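Mandelate racemase/muconate lactonizing enzyme, C-terminal domain protein (Paracoccus denitrificans, PDB 4DWD) binds a divalent metal ion, magnesium or calcium, and may be a hydro-lyase of the mandelate racemase branch of the enolase superfamily. Local coordinates at residues 219-225 and 243-249; 204-208 and 236-241; 294-300 and 320-326; 181-185 and 214-219. All blocks are in the same frame, centred on the assembly; numbering follows the deposited sequence.

Contact 1: residues 219-225 and 243-249; sequences YSWFEEP and ITVSAGE
This is a buried pairing of two neighbouring parallel strands in the barrel of the enolase-type C-terminal domain. Strand 221-223, helix 231-240 and strand 244-246 form a beta-alpha-beta unit. The strand axes approach to 4.5 Å at 25°. Phe-222 pairs with Val-245 and Glu-223 with Ser-246, with CA atoms 4.8 and 4.6 Å apart. The backbone bonds alternate: Phe-222 N to Thr-244 O is 2.8 Å, Ser-246 N to Phe-222 O 3.0 Å and Glu-224 N to Ser-246 O 2.8 Å. Ile-243 (t, t) sets CD1 3.6 Å from Tyr-219 CB and 4.0 Å from Phe-222 CB. Phe-222 and Val-245 share one face, where CD2 and CG2 lie 4.3 Å apart, and Pro-225 CG sits 3.8 Å from Val-245 CG1. Trp-221, Glu-223 and Ser-246 occupy the other face. There Trp-221 NE1 donates to Glu-223 OE1 at 3.3 Å, and Lys-160 forms a salt bridge with the same carboxylate. Past the strands, Glu-224 takes positive phi (47°). Its m, m side chain brings OE2 to 3.3 Å from Gly-248 N, and Asn-200 binds its OE1. Water 1 joins Glu-224 OE2 and Glu-249 N, each at 3.2 Å. Glu-249 OE1 has a salt bridge to Lys-84 of a neighbouring subunit. Glu-223 OE2 and Glu-249 OE2 stand 4.0 Å apart. Both residues bind calcium together with Asp-197. No metal occupies this site here; such crowded carboxylates imply a cation site.

Contact 2: residues 204-208 and 236-241; sequences VGGAI and EVAQRL
Two helices on the outside of the barrel, 204-216 and 231-240, pack side by side here. The axes of 204-208 and 236-240 lie 10.3 Å apart and run 30° from parallel. Glu-236 comes first, extended (t, t), with OE2 3.9 Å from Val-204 CG1. One turn on, it meets Arg-240 in a salt bridge, NH1 to OE2 2.9 Å. Val-237 is central: its CA is nearest that of Val-204, 6.6 Å away. Its CG2 lies 3.9 Å from Val-204 CG1, and its CG1 is 4.1 Å from Ala-207 CB and 4.2 Å from Ile-208 CD1. Arg-240 lays one face of its guanidinium under Ile-208 CD1, which also reaches Arg-240 CB at 3.9 Å. Its NH2 bonds to Leu-241 O of a neighbouring subunit. Leu-241 leaves helical geometry (psi 166°) and turns back to the first helix, with CG 4.0 Å from Ile-208 CD1. Ile-208 is m, m. Apolar packing between successive, roughly parallel helices is typical of the outer layer of a TIM barrel.

Contact 3: residues 294-300 and 320-326; sequences EFVPHQT and TKPVELA
Segments 294-300 and 320-326 run nearly parallel, 14° apart end to end, on consecutive strands of the barrel. Over most of their length the backbones stand too far apart for direct pairing: Val-296 and Lys-321 have CA atoms 6.4 Å apart, Gln-299 and Glu-324 5.9 Å, and Thr-300 and Ala-326 5.0 Å. Side chains and waters fill the gap.

Glu-294 OE1 accepts from Thr-320 OG1 at 2.6 Å and forms a salt bridge with Lys-321 NZ at 2.7 Å. Glu-324, extended (t, t), accepts from Gln-299 N at OE1, 3.0 Å, while Ser-131 binds its OE2.

Waters make the backbone bridges. Water 3 joins Phe-295 O and Thr-320 N, both 2.9 Å. Water 5 joins Pro-297 O (2.8 Å) and Glu-324 N (3.1 Å). Water 6 joins Gln-299 O and Ala-326 N, both 2.9 Å.

Apolar contacts are few: Val-296 CG1 to Lys-321 CB, 3.7 Å, and Thr-300 CB to Ala-326 CB, 3.8 Å.

His-298 ND1 bonds to Asp-271, a His-Asp pair as in relatives of this family, and its ring borders Glu-249 of the calcium site. The chemistry implies a strand junction held by carboxylates and ordered water beside the metal site.

Contact 4: residues 181-185 and 214-219; sequences ARAVR and LEDLGY
A Schellman motif ends helix 204-216, and helix 174-188 packs against it. Gly-218, with phi 69°, is the C-prime residue. Tyr-219 N bonds to Leu-214 O at 2.9 Å and Gly-218 N to Glu-215 O at 2.9 Å. The turn exposes the carbonyl of Leu-217 to Arg-185, whose t, p, p side chain turns the edge of its guanidinium to it. Arg-185 NE and NH2 both donate to Leu-217 O, at 2.8 and 3.0 Å. The two are successive outer helices of the TIM barrel; 214-219 is the end of the second, just before strand 221-223, and packs on the body of the first. Ala-181 CB faces Leu-214 CD2 at 3.7 Å and Leu-217 CD1 at 3.9 Å. Leu-217 CD1 also touches Arg-182 N at 3.6 Å, and its CD2 lies over one face of the Arg-182 guanidinium. Tyr-219 OH donates to Ala-181 O at 2.7 Å, and its CZ is 3.8 Å from Ala-181 CB. Arg-209 of a neighbouring subunit bonds to Gly-218 O and Tyr-219 O.

How the contacts relate
Contacts 1 and 3 lie in the barrel wall, contacts 2 and 4 in the helical layer around it. Contact 1 is directly paired backbone, whereas contact 3 relies on side chains and water. They meet at the metal site, where Glu-249 lies against His-298. Contacts 2 and 4 share helix 204-216, one near its start and one at its end. Contact 2 is mainly apolar across its segments; contact 4 adds arginine and tyrosine bonds to a helix end and is more exposed. Tyr-219 belongs to both contacts 1 and 4. Phe-222 of contact 1 packs on Ala-207 and Leu-241 of contact 2 and on Leu-214 of contact 4, tying strand to helices.

Contact 1: residues 219-225 and 243-249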
loop_
_atom_site.group_PDB
_atom_site.type_symbol
_atom_site.label_atom_id
_atom_site.label_comp_id
_atom_site.label_asym_id
_atom_site.label_seq_id
_atom_site.Cartn_x
_atom_site.Cartn_y
_atom_site.Cartn_z
ATOM N N TYR B 219 -13.864 25.979 12.557
ATOM C CA TYR B 219 -13.844 25.103 13.734
ATOM C C TYR B 219 -12.491 24.414 13.869
ATOM O O TYR B 219 -11.802 24.180 12.867
ATOM C CB TYR B 219 -14.999 24.081 13.700
ATOM C CG TYR B 219 -16.303 24.603 14.293
ATOM C CD1 TYR B 219 -16.911 25.767 13.796
ATOM C CD2 TYR B 219 -16.930 23.927 15.347
ATOM C CE1 TYR B 219 -18.090 26.254 14.349
ATOM C CE2 TYR B 219 -18.115 24.398 15.910
ATOM C CZ TYR B 219 -18.695 25.559 15.406
ATOM O OH TYR B 219 -19.862 26.018 15.986
ATOM N N SER B 220 -12.148 24.074 15.108
ATOM C CA SER B 220 -10.822 23.533 15.392
ATOM C C SER B 220 -10.728 22.017 15.337
ATOM O O SER B 220 -9.723 21.479 14.875
ATOM C CB SER B 220 -10.285 24.079 16.712
ATOM O OG SER B 220 -9.900 25.427 16.532
ATOM N N TRP B 221 -11.769 21.325 15.772
ATOM C CA TRP B 221 -11.783 19.867 15.679
ATOM C C TRP B 221 -13.169 19.342 15.532
ATOM O O TRP B 221 -14.146 20.049 15.822
ATOM C CB TRP B 221 -11.017 19.184 16.825
ATOM C CG TRP B 221 -11.703 19.027 18.151
ATOM C CD1 TRP B 221 -12.362 17.897 18.632
ATOM C CD2 TRP B 221 -11.770 20.008 19.229
ATOM N NE1 TRP B 221 -12.808 18.101 19.916
ATOM C CE2 TRP B 221 -12.476 19.358 20.334
ATOM C CE3 TRP B 221 -11.303 21.308 19.397
ATOM C CZ2 TRP B 221 -12.718 20.014 21.537
ATOM C CZ3 TRP B 221 -11.553 21.955 20.616
ATOM C CH2 TRP B 221 -12.243 21.321 21.655
ATOM N N PHE B 222 -13.248 18.091 15.088
ATOM C CA PHE B 222 -14.498 17.429 14.683
ATOM C C PHE B 222 -14.456 16.027 15.262
ATOM O O PHE B 222 -13.728 15.168 14.769
ATOM C CB PHE B 222 -14.541 17.415 13.149
ATOM C CG PHE B 222 -15.824 16.902 12.518
ATOM C CD1 PHE B 222 -17.066 16.888 13.183
ATOM C CD2 PHE B 222 -15.792 16.501 11.178
ATOM C CE1 PHE B 222 -18.223 16.452 12.521
ATOM C CE2 PHE B 222 -16.941 16.056 10.527
ATOM C CZ PHE B 222 -18.155 16.037 11.187
ATOM N N GLU B 223 -15.209 15.818 16.342
ATOM C CA GLU B 223 -15.113 14.608 17.139
ATOM C C GLU B 223 -16.140 13.562 16.721
ATOM O O GLU B 223 -17.313 13.882 16.508
ATOM C CB GLU B 223 -15.277 14.986 18.619
ATOM C CG GLU B 223 -15.069 13.861 19.615
ATOM C CD GLU B 223 -14.845 14.365 21.032
ATOM O OE1 GLU B 223 -14.426 15.534 21.202
ATOM O OE2 GLU B 223 -15.055 13.569 21.974
ATOM N N GLU B 224 -15.676 12.312 16.621
ATOM C CA GLU B 224 -16.536 11.144 16.389
ATOM C C GLU B 224 -17.571 11.345 15.263
ATOM O O GLU B 224 -18.772 11.143 15.459
ATOM C CB GLU B 224 -17.208 10.701 17.700
ATOM C CG GLU B 224 -16.235 10.243 18.783
ATOM C CD GLU B 224 -15.875 8.764 18.701
ATOM O OE1 GLU B 224 -16.646 7.966 18.114
ATOM O OE2 GLU B 224 -14.829 8.378 19.252
ATOM N N PRO B 225 -17.104 11.706 14.049
ATOM C CA PRO B 225 -18.080 11.961 12.976
ATOM C C PRO B 225 -18.925 10.748 12.540
ATOM O O PRO B 225 -20.113 10.912 12.234
ATOM C CB PRO B 225 -17.205 12.460 11.805
ATOM C CG PRO B 225 -15.807 12.020 12.135
ATOM C CD PRO B 225 -15.727 12.058 13.638
ATOM N N ILE B 243 -9.979 19.920 8.786
ATOM C CA ILE B 243 -10.307 20.044 10.222
ATOM C C ILE B 243 -9.860 18.757 10.920
ATOM O O ILE B 243 -9.975 17.670 10.366
ATOM C CB ILE B 243 -11.810 20.327 10.464
ATOM C CG1 ILE B 243 -12.082 20.571 11.967
ATOM C CG2 ILE B 243 -12.693 19.202 9.914
ATOM C CD1 ILE B 243 -13.447 21.172 12.241
ATOM N N THR B 244 -9.331 18.888 12.130
ATOM C CA THR B 244 -8.803 17.739 12.859
ATOM C C THR B 244 -9.933 16.852 13.337
ATOM O O THR B 244 -10.742 17.266 14.166
ATOM C CB THR B 244 -8.002 18.193 14.074
ATOM O OG1 THR B 244 -6.962 19.069 13.638
ATOM C CG2 THR B 244 -7.394 16.977 14.806
ATOM N N VAL B 245 -9.985 15.642 12.795
ATOM C CA VAL B 245 -10.946 14.641 13.215
ATOM C C VAL B 245 -10.387 13.908 14.423
ATOM O O VAL B 245 -9.223 13.507 14.434
ATOM C CB VAL B 245 -11.264 13.679 12.062
ATOM C CG1 VAL B 245 -12.025 12.451 12.562
ATOM C CG2 VAL B 245 -12.051 14.425 10.988
ATOM N N SER B 246 -11.206 13.779 15.467
ATOM C CA SER B 246 -10.782 13.090 16.688
ATOM C C SER B 246 -11.693 11.917 17.005
ATOM O O SER B 246 -12.859 11.910 16.639
ATOM C CB SER B 246 -10.713 14.074 17.868
ATOM O OG SER B 246 -12.000 14.554 18.206
ATOM N N ALA B 247 -11.136 10.924 17.685
ATOM C CA ALA B 247 -11.895 9.759 18.109
ATOM C C ALA B 247 -11.125 9.132 19.243
ATOM O O ALA B 247 -10.081 9.645 19.638
ATOM C CB ALA B 247 -12.050 8.764 16.953
ATOM N N GLY B 248 -11.629 8.023 19.761
ATOM C CA GLY B 248 -10.950 7.317 20.840
ATOM C C GLY B 248 -11.760 7.181 22.110
ATOM O O GLY B 248 -11.439 6.362 22.964
ATOM N N GLU B 249 -12.823 7.948 22.256
ATOM C CA GLU B 249 -13.584 7.875 23.503
ATOM C C GLU B 249 -14.248 6.512 23.665
ATOM O O GLU B 249 -14.518 6.109 24.771
ATOM C CB GLU B 249 -14.612 8.996 23.612
ATOM C CG GLU B 249 -15.687 8.972 22.555
ATOM C CD GLU B 249 -17.009 9.480 23.083
ATOM O OE1 GLU B 249 -18.040 8.812 22.858
ATOM O OE2 GLU B 249 -17.014 10.546 23.728
HETATM O O HOH W 1 -13.511 10.786 20.894
#

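Contact 2: residues 204-208 and 236-241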
loop_
_atom_site.group_PDB
_atom_site.type_symbol
_atom_site.label_atom_id
_atom_site.label_comp_id
_atom_site.label_asym_id
_atom_site.label_seq_id
_atom_site.Cartn_x
_atom_site.Cartn_y
_atom_site.Cartn_z
ATOM N N VAL B 204 -20.050 8.416 6.099
ATOM C CA VAL B 204 -18.812 9.015 5.592
ATOM C C VAL B 204 -19.105 10.274 4.750
ATOM O O VAL B 204 -18.496 11.326 4.956
ATOM C CB VAL B 204 -18.003 7.997 4.765
ATOM C CG1 VAL B 204 -16.853 8.675 4.030
ATOM C CG2 VAL B 204 -17.478 6.886 5.670
ATOM N N GLY B 205 -20.062 10.177 3.827
ATOM C CA GLY B 205 -20.397 11.319 2.982
ATOM C C GLY B 205 -20.954 12.483 3.777
ATOM O O GLY B 205 -20.619 13.641 3.519
ATOM N N GLY B 206 -21.827 12.194 4.740
ATOM C CA GLY B 206 -22.384 13.244 5.590
ATOM C C GLY B 206 -21.295 13.916 6.402
ATOM O O GLY B 206 -21.328 15.137 6.621
ATOM N N ALA B 207 -20.351 13.115 6.899
ATOM C CA ALA B 207 -19.230 13.631 7.690
ATOM C C ALA B 207 -18.337 14.567 6.890
ATOM O O ALA B 207 -17.902 15.595 7.390
ATOM C CB ALA B 207 -18.402 12.485 8.245
ATOM N N ILE B 208 -18.056 14.207 5.644
ATOM C CA ILE B 208 -17.281 15.071 4.745
ATOM C C ILE B 208 -18.025 16.398 4.543
ATOM O O ILE B 208 -17.438 17.484 4.643
ATOM C CB ILE B 208 -17.021 14.388 3.374
ATOM C CG1 ILE B 208 -16.202 13.102 3.538
ATOM C CG2 ILE B 208 -16.316 15.338 2.404
ATOM C CD1 ILE B 208 -14.863 13.312 4.216
ATOM N N GLU B 236 -10.308 7.357 7.495
ATOM C CA GLU B 236 -10.466 7.863 6.126
ATOM C C GLU B 236 -10.997 9.294 6.150
ATOM O O GLU B 236 -10.470 10.185 5.459
ATOM C CB GLU B 236 -11.413 6.970 5.325
ATOM C CG GLU B 236 -11.732 7.521 3.941
ATOM C CD GLU B 236 -12.634 6.604 3.144
ATOM O OE1 GLU B 236 -12.322 5.395 3.073
ATOM O OE2 GLU B 236 -13.638 7.097 2.579
ATOM N N VAL B 237 -12.027 9.514 6.974
ATOM C CA VAL B 237 -12.607 10.845 7.074
ATOM C C VAL B 237 -11.559 11.800 7.634
ATOM O O VAL B 237 -11.413 12.931 7.127
ATOM C CB VAL B 237 -13.890 10.835 7.932
ATOM C CG1 VAL B 237 -14.350 12.255 8.293
ATOM C CG2 VAL B 237 -14.999 10.068 7.218
ATOM N N ALA B 238 -10.790 11.337 8.625
ATOM C CA ALA B 238 -9.714 12.154 9.205
ATOM C C ALA B 238 -8.691 12.583 8.138
ATOM O O ALA B 238 -8.251 13.730 8.118
ATOM C CB ALA B 238 -9.027 11.390 10.340
ATOM N N GLN B 239 -8.316 11.672 7.251
ATOM C CA GLN B 239 -7.315 11.999 6.248
ATOM C C GLN B 239 -7.871 12.815 5.096
ATOM O O GLN B 239 -7.125 13.547 4.463
ATOM C CB GLN B 239 -6.632 10.737 5.737
ATOM C CG GLN B 239 -5.719 10.096 6.771
ATOM C CD GLN B 239 -4.517 10.955 7.118
ATOM O OE1 GLN B 239 -3.835 11.489 6.229
ATOM N NE2 GLN B 239 -4.250 11.105 8.410
ATOM N N ARG B 240 -9.173 12.695 4.841
ATOM C CA ARG B 240 -9.798 13.411 3.715
ATOM C C ARG B 240 -10.048 14.880 4.045
ATOM O O ARG B 240 -9.995 15.712 3.158
ATOM C CB ARG B 240 -11.090 12.716 3.281
ATOM C CG ARG B 240 -10.807 11.462 2.467
ATOM C CD ARG B 240 -12.032 10.616 2.197
ATOM N NE ARG B 240 -12.867 11.246 1.184
ATOM C CZ ARG B 240 -13.970 10.706 0.689
ATOM N NH1 ARG B 240 -14.383 9.518 1.122
ATOM N NH2 ARG B 240 -14.662 11.367 -0.232
ATOM N N LEU B 241 -10.296 15.189 5.314
ATOM C CA LEU B 241 -10.608 16.553 5.752
ATOM C C LEU B 241 -9.374 17.325 6.188
ATOM O O LEU B 241 -8.300 16.738 6.402
ATOM C CB LEU B 241 -11.626 16.516 6.897
ATOM C CG LEU B 241 -13.031 16.067 6.500
ATOM C CD1 LEU B 241 -13.837 15.974 7.781
ATOM C CD2 LEU B 241 -13.679 17.073 5.549
#

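Contact 3: residues 294-300 and 320-326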
loop_
_atom_site.group_PDB
_atom_site.type_symbol
_atom_site.label_atom_id
_atom_site.label_comp_id
_atom_site.label_asym_id
_atom_site.label_seq_id
_atom_site.Cartn_x
_atom_site.Cartn_y
_atom_site.Cartn_z
ATOM N N GLU B 294 -2.088 13.962 18.536
ATOM C CA GLU B 294 -2.553 14.715 19.702
ATOM C C GLU B 294 -3.249 13.807 20.710
ATOM O O GLU B 294 -3.908 12.843 20.340
ATOM C CB GLU B 294 -3.524 15.822 19.284
ATOM C CG GLU B 294 -2.907 16.985 18.516
ATOM C CD GLU B 294 -3.971 17.989 18.117
ATOM O OE1 GLU B 294 -4.384 18.806 18.975
ATOM O OE2 GLU B 294 -4.414 17.954 16.954
ATOM N N PHE B 295 -3.096 14.136 21.987
ATOM C CA PHE B 295 -3.678 13.357 23.086
ATOM C C PHE B 295 -4.609 14.254 23.906
ATOM O O PHE B 295 -4.149 15.154 24.619
ATOM C CB PHE B 295 -2.554 12.777 23.946
ATOM C CG PHE B 295 -3.018 11.793 24.965
ATOM C CD1 PHE B 295 -3.409 10.505 24.581
ATOM C CD2 PHE B 295 -3.049 12.139 26.312
ATOM C CE1 PHE B 295 -3.827 9.590 25.525
ATOM C CE2 PHE B 295 -3.460 11.216 27.269
ATOM C CZ PHE B 295 -3.852 9.941 26.867
ATOM N N VAL B 296 -5.917 14.055 23.750
ATOM C CA VAL B 296 -6.931 14.968 24.291
ATOM C C VAL B 296 -8.044 14.109 24.921
ATOM O O VAL B 296 -9.060 13.841 24.295
ATOM C CB VAL B 296 -7.509 15.912 23.202
ATOM C CG1 VAL B 296 -8.492 16.915 23.809
ATOM C CG2 VAL B 296 -6.390 16.644 22.450
ATOM N N PRO B 297 -7.830 13.642 26.152
ATOM C CA PRO B 297 -8.745 12.657 26.743
ATOM C C PRO B 297 -10.199 13.107 26.808
ATOM O O PRO B 297 -10.489 14.276 27.102
ATOM C CB PRO B 297 -8.208 12.495 28.159
ATOM C CG PRO B 297 -6.742 12.761 28.020
ATOM C CD PRO B 297 -6.657 13.885 27.011
ATOM N N HIS B 298 -11.102 12.158 26.569
ATOM C CA HIS B 298 -12.513 12.329 26.887
ATOM C C HIS B 298 -12.678 12.186 28.383
ATOM O O HIS B 298 -12.111 11.269 29.002
ATOM C CB HIS B 298 -13.285 11.252 26.145
ATOM C CG HIS B 298 -14.757 11.194 26.466
ATOM N ND1 HIS B 298 -15.249 10.516 27.523
ATOM C CD2 HIS B 298 -15.846 11.721 25.796
ATOM C CE1 HIS B 298 -16.592 10.619 27.535
ATOM N NE2 HIS B 298 -16.958 11.356 26.480
ATOM N N GLN B 299 -13.429 13.092 29.006
ATOM C CA GLN B 299 -13.711 12.939 30.438
ATOM C C GLN B 299 -14.919 13.787 30.802
ATOM O O GLN B 299 -14.922 14.991 30.579
ATOM C CB GLN B 299 -12.476 13.322 31.261
ATOM C CG GLN B 299 -12.322 12.536 32.555
ATOM C CD GLN B 299 -13.462 12.765 33.523
ATOM O OE1 GLN B 299 -14.218 11.837 33.855
ATOM N NE2 GLN B 299 -13.617 14.006 33.963
ATOM N N THR B 300 -15.955 13.150 31.341
ATOM C CA THR B 300 -17.233 13.828 31.577
ATOM C C THR B 300 -17.675 13.823 33.029
ATOM O O THR B 300 -18.733 14.355 33.331
ATOM C CB THR B 300 -18.357 13.215 30.718
ATOM O OG1 THR B 300 -18.486 11.818 31.025
ATOM C CG2 THR B 300 -18.041 13.401 29.219
ATOM N N THR B 320 -2.264 20.336 23.623
ATOM C CA THR B 320 -2.719 21.120 22.472
ATOM C C THR B 320 -4.162 21.602 22.587
ATOM O O THR B 320 -4.552 22.571 21.929
ATOM C CB THR B 320 -2.604 20.307 21.173
ATOM O OG1 THR B 320 -3.271 19.043 21.345
ATOM C CG2 THR B 320 -1.145 20.069 20.816
ATOM N N LYS B 321 -4.951 20.915 23.409
ATOM C CA LYS B 321 -6.348 21.289 23.639
ATOM C C LYS B 321 -6.586 21.278 25.144
ATOM O O LYS B 321 -5.841 20.632 25.881
ATOM C CB LYS B 321 -7.308 20.323 22.910
ATOM C CG LYS B 321 -7.055 20.169 21.405
ATOM C CD LYS B 321 -7.573 21.340 20.587
ATOM C CE LYS B 321 -7.587 21.040 19.090
ATOM N NZ LYS B 321 -6.245 20.733 18.514
ATOM N N PRO B 322 -7.600 22.013 25.615
ATOM C CA PRO B 322 -7.857 22.088 27.045
ATOM C C PRO B 322 -8.480 20.821 27.635
ATOM O O PRO B 322 -8.814 19.887 26.918
ATOM C CB PRO B 322 -8.850 23.248 27.164
ATOM C CG PRO B 322 -8.767 23.977 25.869
ATOM C CD PRO B 322 -8.478 22.919 24.857
ATOM N N VAL B 323 -8.633 20.829 28.952
ATOM C CA VAL B 323 -9.278 19.748 29.706
ATOM C C VAL B 323 -10.802 19.821 29.570
ATOM O O VAL B 323 -11.407 20.872 29.761
ATOM C CB VAL B 323 -8.910 19.862 31.199
ATOM C CG1 VAL B 323 -9.615 18.781 32.012
ATOM C CG2 VAL B 323 -7.402 19.768 31.390
ATOM N N GLU B 324 -11.430 18.690 29.264
ATOM C CA GLU B 324 -12.887 18.646 29.132
ATOM C C GLU B 324 -13.634 18.929 30.437
ATOM O O GLU B 324 -13.335 18.338 31.481
ATOM C CB GLU B 324 -13.337 17.300 28.565
ATOM C CG GLU B 324 -14.840 17.280 28.293
ATOM C CD GLU B 324 -15.314 16.133 27.421
ATOM O OE1 GLU B 324 -14.581 15.145 27.228
ATOM O OE2 GLU B 324 -16.466 16.216 26.955
ATOM N N LEU B 325 -14.601 19.843 30.348
ATOM C CA LEU B 325 -15.558 20.133 31.415
ATOM C C LEU B 325 -16.979 19.979 30.869
ATOM O O LEU B 325 -17.522 20.875 30.195
ATOM C CB LEU B 325 -15.327 21.522 32.020
ATOM C CG LEU B 325 -16.322 21.928 33.126
ATOM C CD1 LEU B 325 -16.187 21.011 34.343
ATOM C CD2 LEU B 325 -16.109 23.382 33.506
ATOM N N ALA B 326 -17.574 18.825 31.157
ATOM C CA ALA B 326 -18.863 18.463 30.562
ATOM C C ALA B 326 -20.074 18.917 31.390
ATOM O O ALA B 326 -19.926 19.518 32.456
ATOM C CB ALA B 326 -18.913 16.966 30.272
HETATM O O HOH W 2 -5.569 20.049 15.804
HETATM O O HOH W 3 -3.881 18.054 24.457
HETATM O O HOH W 4 -1.819 16.655 22.486
HETATM O O HOH W 5 -9.751 16.125 29.011
HETATM O O HOH W 6 -16.071 16.782 32.570
HETATM O O HOH W 7 -11.726 16.336 33.307
#

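Contact 4: residues 181-185 and 214-219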
loop_
_atom_site.group_PDB
_atom_site.type_symbol
_atom_site.label_atom_id
_atom_site.label_comp_id
_atom_site.label_asym_id
_atom_site.label_seq_id
_atom_site.Cartn_x
_atom_site.Cartn_y
_atom_site.Cartn_z
ATOM N N ALA B 181 -23.984 25.223 14.176
ATOM C CA ALA B 181 -22.544 25.522 14.218
ATOM C C ALA B 181 -22.265 26.976 13.814
ATOM O O ALA B 181 -21.445 27.649 14.444
ATOM C CB ALA B 181 -21.767 24.549 13.342
ATOM N N ARG B 182 -22.982 27.460 12.798
ATOM C CA ARG B 182 -22.837 28.842 12.339
ATOM C C ARG B 182 -23.251 29.830 13.421
ATOM O O ARG B 182 -22.542 30.802 13.693
ATOM C CB ARG B 182 -23.639 29.075 11.047
ATOM C CG ARG B 182 -23.593 30.520 10.553
ATOM C CD ARG B 182 -24.262 30.661 9.195
ATOM N NE ARG B 182 -23.316 30.303 8.135
ATOM C CZ ARG B 182 -22.486 31.165 7.544
ATOM N NH1 ARG B 182 -22.486 32.445 7.888
ATOM N NH2 ARG B 182 -21.662 30.746 6.599
ATOM N N ALA B 183 -24.397 29.571 14.051
ATOM C CA ALA B 183 -24.895 30.471 15.088
ATOM C C ALA B 183 -23.934 30.554 16.279
ATOM O O ALA B 183 -23.768 31.622 16.888
ATOM C CB ALA B 183 -26.269 30.029 15.534
ATOM N N VAL B 184 -23.311 29.423 16.616
ATOM C CA VAL B 184 -22.355 29.387 17.714
ATOM C C VAL B 184 -21.090 30.179 17.365
ATOM O O VAL B 184 -20.578 30.920 18.202
ATOM C CB VAL B 184 -22.070 27.936 18.194
ATOM C CG1 VAL B 184 -20.911 27.902 19.196
ATOM C CG2 VAL B 184 -23.336 27.352 18.839
ATOM N N ARG B 185 -20.612 30.052 16.129
ATOM C CA ARG B 185 -19.478 30.876 15.681
ATOM C C ARG B 185 -19.820 32.367 15.791
ATOM O O ARG B 185 -19.001 33.164 16.243
ATOM C CB ARG B 185 -19.058 30.498 14.258
ATOM C CG ARG B 185 -18.136 31.511 13.579
ATOM C CD ARG B 185 -16.805 31.683 14.297
ATOM N NE ARG B 185 -15.985 30.480 14.186
ATOM C CZ ARG B 185 -14.943 30.184 14.963
ATOM N NH1 ARG B 185 -14.561 30.991 15.952
ATOM N NH2 ARG B 185 -14.283 29.058 14.740
ATOM N N LEU B 214 -17.767 23.004 8.624
ATOM C CA LEU B 214 -17.064 23.397 9.849
ATOM C C LEU B 214 -15.730 24.087 9.526
ATOM O O LEU B 214 -15.318 25.010 10.233
ATOM C CB LEU B 214 -16.830 22.190 10.769
ATOM C CG LEU B 214 -18.103 21.525 11.295
ATOM C CD1 LEU B 214 -17.738 20.268 12.054
ATOM C CD2 LEU B 214 -18.890 22.464 12.191
ATOM N N GLU B 215 -15.059 23.648 8.454
ATOM C CA GLU B 215 -13.833 24.313 7.996
ATOM C C GLU B 215 -14.114 25.750 7.554
ATOM O O GLU B 215 -13.374 26.664 7.908
ATOM C CB GLU B 215 -13.178 23.528 6.859
ATOM C CG GLU B 215 -12.548 22.229 7.349
ATOM C CD GLU B 215 -12.187 21.245 6.253
ATOM O OE1 GLU B 215 -12.291 21.577 5.052
ATOM O OE2 GLU B 215 -11.796 20.115 6.619
ATOM N N ASP B 216 -15.208 25.939 6.819
ATOM C CA ASP B 216 -15.635 27.270 6.404
ATOM C C ASP B 216 -15.898 28.163 7.626
ATOM O O ASP B 216 -15.679 29.377 7.575
ATOM C CB ASP B 216 -16.898 27.179 5.542
ATOM C CG ASP B 216 -16.629 26.676 4.130
ATOM O OD1 ASP B 216 -15.457 26.572 3.732
ATOM O OD2 ASP B 216 -17.606 26.392 3.405
ATOM N N LEU B 217 -16.337 27.549 8.722
ATOM C CA LEU B 217 -16.612 28.270 9.963
ATOM C C LEU B 217 -15.415 28.292 10.904
ATOM O O LEU B 217 -15.544 28.724 12.042
ATOM C CB LEU B 217 -17.803 27.625 10.667
ATOM C CG LEU B 217 -19.156 27.820 9.984
ATOM C CD1 LEU B 217 -20.178 26.858 10.568
ATOM C CD2 LEU B 217 -19.632 29.277 10.108
ATOM N N GLY B 218 -14.264 27.787 10.456
ATOM C CA GLY B 218 -13.038 27.856 11.239
ATOM C C GLY B 218 -13.017 27.005 12.491
ATOM O O GLY B 218 -12.241 27.272 13.401
ATOM N N TYR B 219 -13.864 25.979 12.557
ATOM C CA TYR B 219 -13.844 25.103 13.734
ATOM C C TYR B 219 -12.491 24.414 13.869
ATOM O O TYR B 219 -11.802 24.180 12.867
ATOM C CB TYR B 219 -14.999 24.081 13.700
ATOM C CG TYR B 219 -16.303 24.603 14.293
ATOM C CD1 TYR B 219 -16.911 25.767 13.796
ATOM C CD2 TYR B 219 -16.930 23.927 15.347
ATOM C CE1 TYR B 219 -18.090 26.254 14.349
ATOM C CE2 TYR B 219 -18.115 24.398 15.910
ATOM C CZ TYR B 219 -18.695 25.559 15.406
ATOM O OH TYR B 219 -19.862 26.018 15.986
#